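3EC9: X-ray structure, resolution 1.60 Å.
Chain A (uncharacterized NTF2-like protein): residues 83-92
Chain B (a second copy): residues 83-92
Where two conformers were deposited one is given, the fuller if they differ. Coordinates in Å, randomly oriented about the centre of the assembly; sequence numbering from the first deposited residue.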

# COMPACT_ATOMS: atom_id res chain seq x y z
N LEU A 83 -9.81 -8.51 -1.79
CA LEU A 83 -10.66 -7.34 -1.55
C LEU A 83 -11.18 -7.43 -0.14
O LEU A 83 -11.89 -8.37 0.24
CB LEU A 83 -11.82 -7.27 -2.57
CG LEU A 83 -12.55 -5.93 -2.72
CD1 LEU A 83 -11.62 -4.72 -3.10
CD2 LEU A 83 -13.74 -6.08 -3.69
N HIS A 84 -10.81 -6.43 0.68
CA HIS A 84 -11.05 -6.46 2.11
C HIS A 84 -12.18 -5.50 2.44
O HIS A 84 -12.11 -4.30 2.10
CB HIS A 84 -9.78 -6.10 2.85
CG HIS A 84 -8.59 -6.96 2.50
ND1 HIS A 84 -8.58 -8.33 2.70
CD2 HIS A 84 -7.40 -6.65 1.94
CE1 HIS A 84 -7.42 -8.81 2.28
NE2 HIS A 84 -6.68 -7.81 1.82
N ASP A 85 -13.18 -5.97 3.18
CA ASP A 85 -14.36 -5.23 3.47
C ASP A 85 -14.26 -4.57 4.84
O ASP A 85 -14.39 -5.28 5.85
CB ASP A 85 -15.55 -6.19 3.48
CG ASP A 85 -16.86 -5.50 3.59
OD1 ASP A 85 -16.93 -4.31 3.90
OD2 ASP A 85 -17.88 -6.22 3.41
N ALA A 86 -13.97 -3.26 4.88
CA ALA A 86 -13.96 -2.50 6.14
C ALA A 86 -15.16 -1.55 6.26
O ALA A 86 -15.05 -0.46 6.78
CB ALA A 86 -12.62 -1.78 6.37
N GLY A 87 -16.32 -2.00 5.80
CA GLY A 87 -17.55 -1.21 5.92
C GLY A 87 -17.60 -0.17 4.83
O GLY A 87 -17.70 -0.50 3.63
N ASP A 88 -17.50 1.10 5.23
CA ASP A 88 -17.48 2.17 4.23
C ASP A 88 -16.13 2.29 3.53
O ASP A 88 -16.04 2.96 2.51
CB ASP A 88 -17.85 3.50 4.85
CG ASP A 88 -19.31 3.52 5.35
OD1 ASP A 88 -20.18 2.77 4.83
OD2 ASP A 88 -19.59 4.29 6.30
N THR A 89 -15.11 1.64 4.08
CA THR A 89 -13.76 1.56 3.49
C THR A 89 -13.53 0.19 2.95
O THR A 89 -13.93 -0.77 3.58
CB THR A 89 -12.66 1.99 4.51
OG1 THR A 89 -12.99 3.33 4.96
CG2 THR A 89 -11.24 1.92 3.92
N VAL A 90 -12.95 0.11 1.75
CA VAL A 90 -12.67 -1.15 1.10
C VAL A 90 -11.27 -1.11 0.62
O VAL A 90 -10.83 -0.09 0.12
CB VAL A 90 -13.63 -1.36 -0.12
CG1 VAL A 90 -13.41 -2.72 -0.79
CG2 VAL A 90 -15.10 -1.21 0.31
N ILE A 91 -10.53 -2.23 0.79
CA ILE A 91 -9.11 -2.25 0.41
C ILE A 91 -8.87 -3.33 -0.61
O ILE A 91 -9.10 -4.49 -0.32
CB ILE A 91 -8.17 -2.45 1.61
CG1 ILE A 91 -8.41 -1.36 2.67
CG2 ILE A 91 -6.69 -2.45 1.14
CD1 ILE A 91 -9.59 -1.56 3.60
N GLY A 92 -8.43 -2.94 -1.81
CA GLY A 92 -8.10 -3.87 -2.87
C GLY A 92 -6.60 -4.12 -2.84
O GLY A 92 -5.83 -3.19 -2.54
N LEU B 83 -6.77 3.15 10.71
CA LEU B 83 -6.70 1.72 10.95
C LEU B 83 -8.06 1.14 10.59
O LEU B 83 -9.07 1.48 11.20
CB LEU B 83 -6.31 1.39 12.39
CG LEU B 83 -5.92 -0.06 12.68
CD1 LEU B 83 -4.68 -0.46 11.86
CD2 LEU B 83 -5.70 -0.25 14.19
N HIS B 84 -8.09 0.30 9.56
CA HIS B 84 -9.33 -0.16 8.98
C HIS B 84 -9.58 -1.59 9.39
O HIS B 84 -8.75 -2.46 9.16
CB HIS B 84 -9.32 -0.04 7.46
CG HIS B 84 -9.00 1.34 6.96
ND1 HIS B 84 -9.79 2.44 7.23
CD2 HIS B 84 -7.91 1.80 6.31
CE1 HIS B 84 -9.21 3.51 6.70
NE2 HIS B 84 -8.08 3.14 6.12
N ASP B 85 -10.74 -1.82 9.99
CA ASP B 85 -11.12 -3.11 10.54
C ASP B 85 -11.89 -3.89 9.49
O ASP B 85 -13.07 -3.63 9.28
CB ASP B 85 -11.99 -2.86 11.81
CG ASP B 85 -12.28 -4.12 12.60
OD1 ASP B 85 -12.04 -5.22 12.09
OD2 ASP B 85 -12.78 -4.02 13.76
N ALA B 86 -11.25 -4.89 8.86
CA ALA B 86 -11.92 -5.80 7.91
C ALA B 86 -12.01 -7.22 8.53
O ALA B 86 -11.88 -8.25 7.86
CB ALA B 86 -11.15 -5.82 6.55
N GLY B 87 -12.18 -7.27 9.84
CA GLY B 87 -12.46 -8.55 10.50
C GLY B 87 -11.18 -9.28 10.87
O GLY B 87 -10.42 -8.83 11.74
N ASP B 88 -10.88 -10.35 10.15
CA ASP B 88 -9.62 -11.05 10.38
C ASP B 88 -8.45 -10.35 9.73
O ASP B 88 -7.30 -10.62 10.07
CB ASP B 88 -9.69 -12.47 9.84
CG ASP B 88 -10.69 -13.34 10.61
OD1 ASP B 88 -10.94 -13.03 11.80
OD2 ASP B 88 -11.22 -14.29 9.99
N THR B 89 -8.75 -9.47 8.78
CA THR B 89 -7.73 -8.61 8.18
C THR B 89 -7.88 -7.20 8.76
O THR B 89 -9.00 -6.76 9.11
CB THR B 89 -7.80 -8.58 6.62
OG1 THR B 89 -6.84 -7.65 6.08
CG2 THR B 89 -9.15 -8.18 6.16
N VAL B 90 -6.75 -6.52 8.88
CA VAL B 90 -6.74 -5.16 9.43
C VAL B 90 -5.76 -4.39 8.53
O VAL B 90 -4.73 -4.96 8.17
CB VAL B 90 -6.23 -5.14 10.85
CG1 VAL B 90 -6.25 -3.70 11.46
CG2 VAL B 90 -7.06 -6.13 11.71
N ILE B 91 -6.08 -3.15 8.15
CA ILE B 91 -5.19 -2.37 7.27
C ILE B 91 -4.81 -1.07 7.98
O ILE B 91 -5.67 -0.22 8.25
CB ILE B 91 -5.84 -2.08 5.87
CG1 ILE B 91 -6.23 -3.41 5.20
CG2 ILE B 91 -4.92 -1.25 4.97
CD1 ILE B 91 -7.59 -4.02 5.60
N GLY B 92 -3.52 -0.90 8.23
CA GLY B 92 -2.98 0.34 8.81
C GLY B 92 -2.53 1.26 7.68
O GLY B 92 -2.07 0.78 6.63
O HOH W 1 -14.89 -1.59 9.80

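The two hairpins meet without a single direct hydrogen bond; where their backbones come closest, the polar contacts are CA-H...O interactions. Asp A85 O lies 3.3 Å from Ala B86 CA, with 137° at the hydrogen, and Asp B85 O lies 3.5 Å from Ala A86 CA, with 140°. The strands 83-86 cross at 101°, their axes approaching to 5.2 Å, so they do not run alongside one another as neighbours in a sheet would. The CA atoms of Ala A86 and Ala B86 are 4.3 Å apart, a separation that small alanine side chains accommodate: their CB atoms also stand at 4.3 Å. One water links the chains, donating to Asp B85 O at 2.8 Å and, weakly, to Ala A86 O at 3.2 Å.

Each hairpin is held internally. In chain A, His A84 N donates to Ile A91 O at 2.8 Å and Ile A91 N to His A84 O at 2.9 Å; chain B repeats the pair. Both type II' turns run from residue 86 to 89, and the positive phi of Gly A87 (81°) and Gly B87 (87°) suits glycine. Asp A85 OD1 accepts from Gly A87 N at 3.1 Å, and Asp B85 OD1 from Gly B87 N at 3.0 Å, tying each turn to its strand.

Apolar packing fills one side of the crossing, and the water lies on the other. His A84 CB sits 4.0 Å from Ala B86 CB, and Ala A86 CB 3.9 Å from His B84 CB. Deeper in, Ile A91 CD1 meets Ile B91 CD1 at 3.7 Å. The histidine surroundings differ because the threonine rotamers do. Thr A89, chi1 m, places CG2 3.7 Å from the His B84 ring centroid, 13° off the normal: a CH-pi contact. Thr B89, chi1 t in the given conformer, instead has OG1 over a face of the His A84 ring.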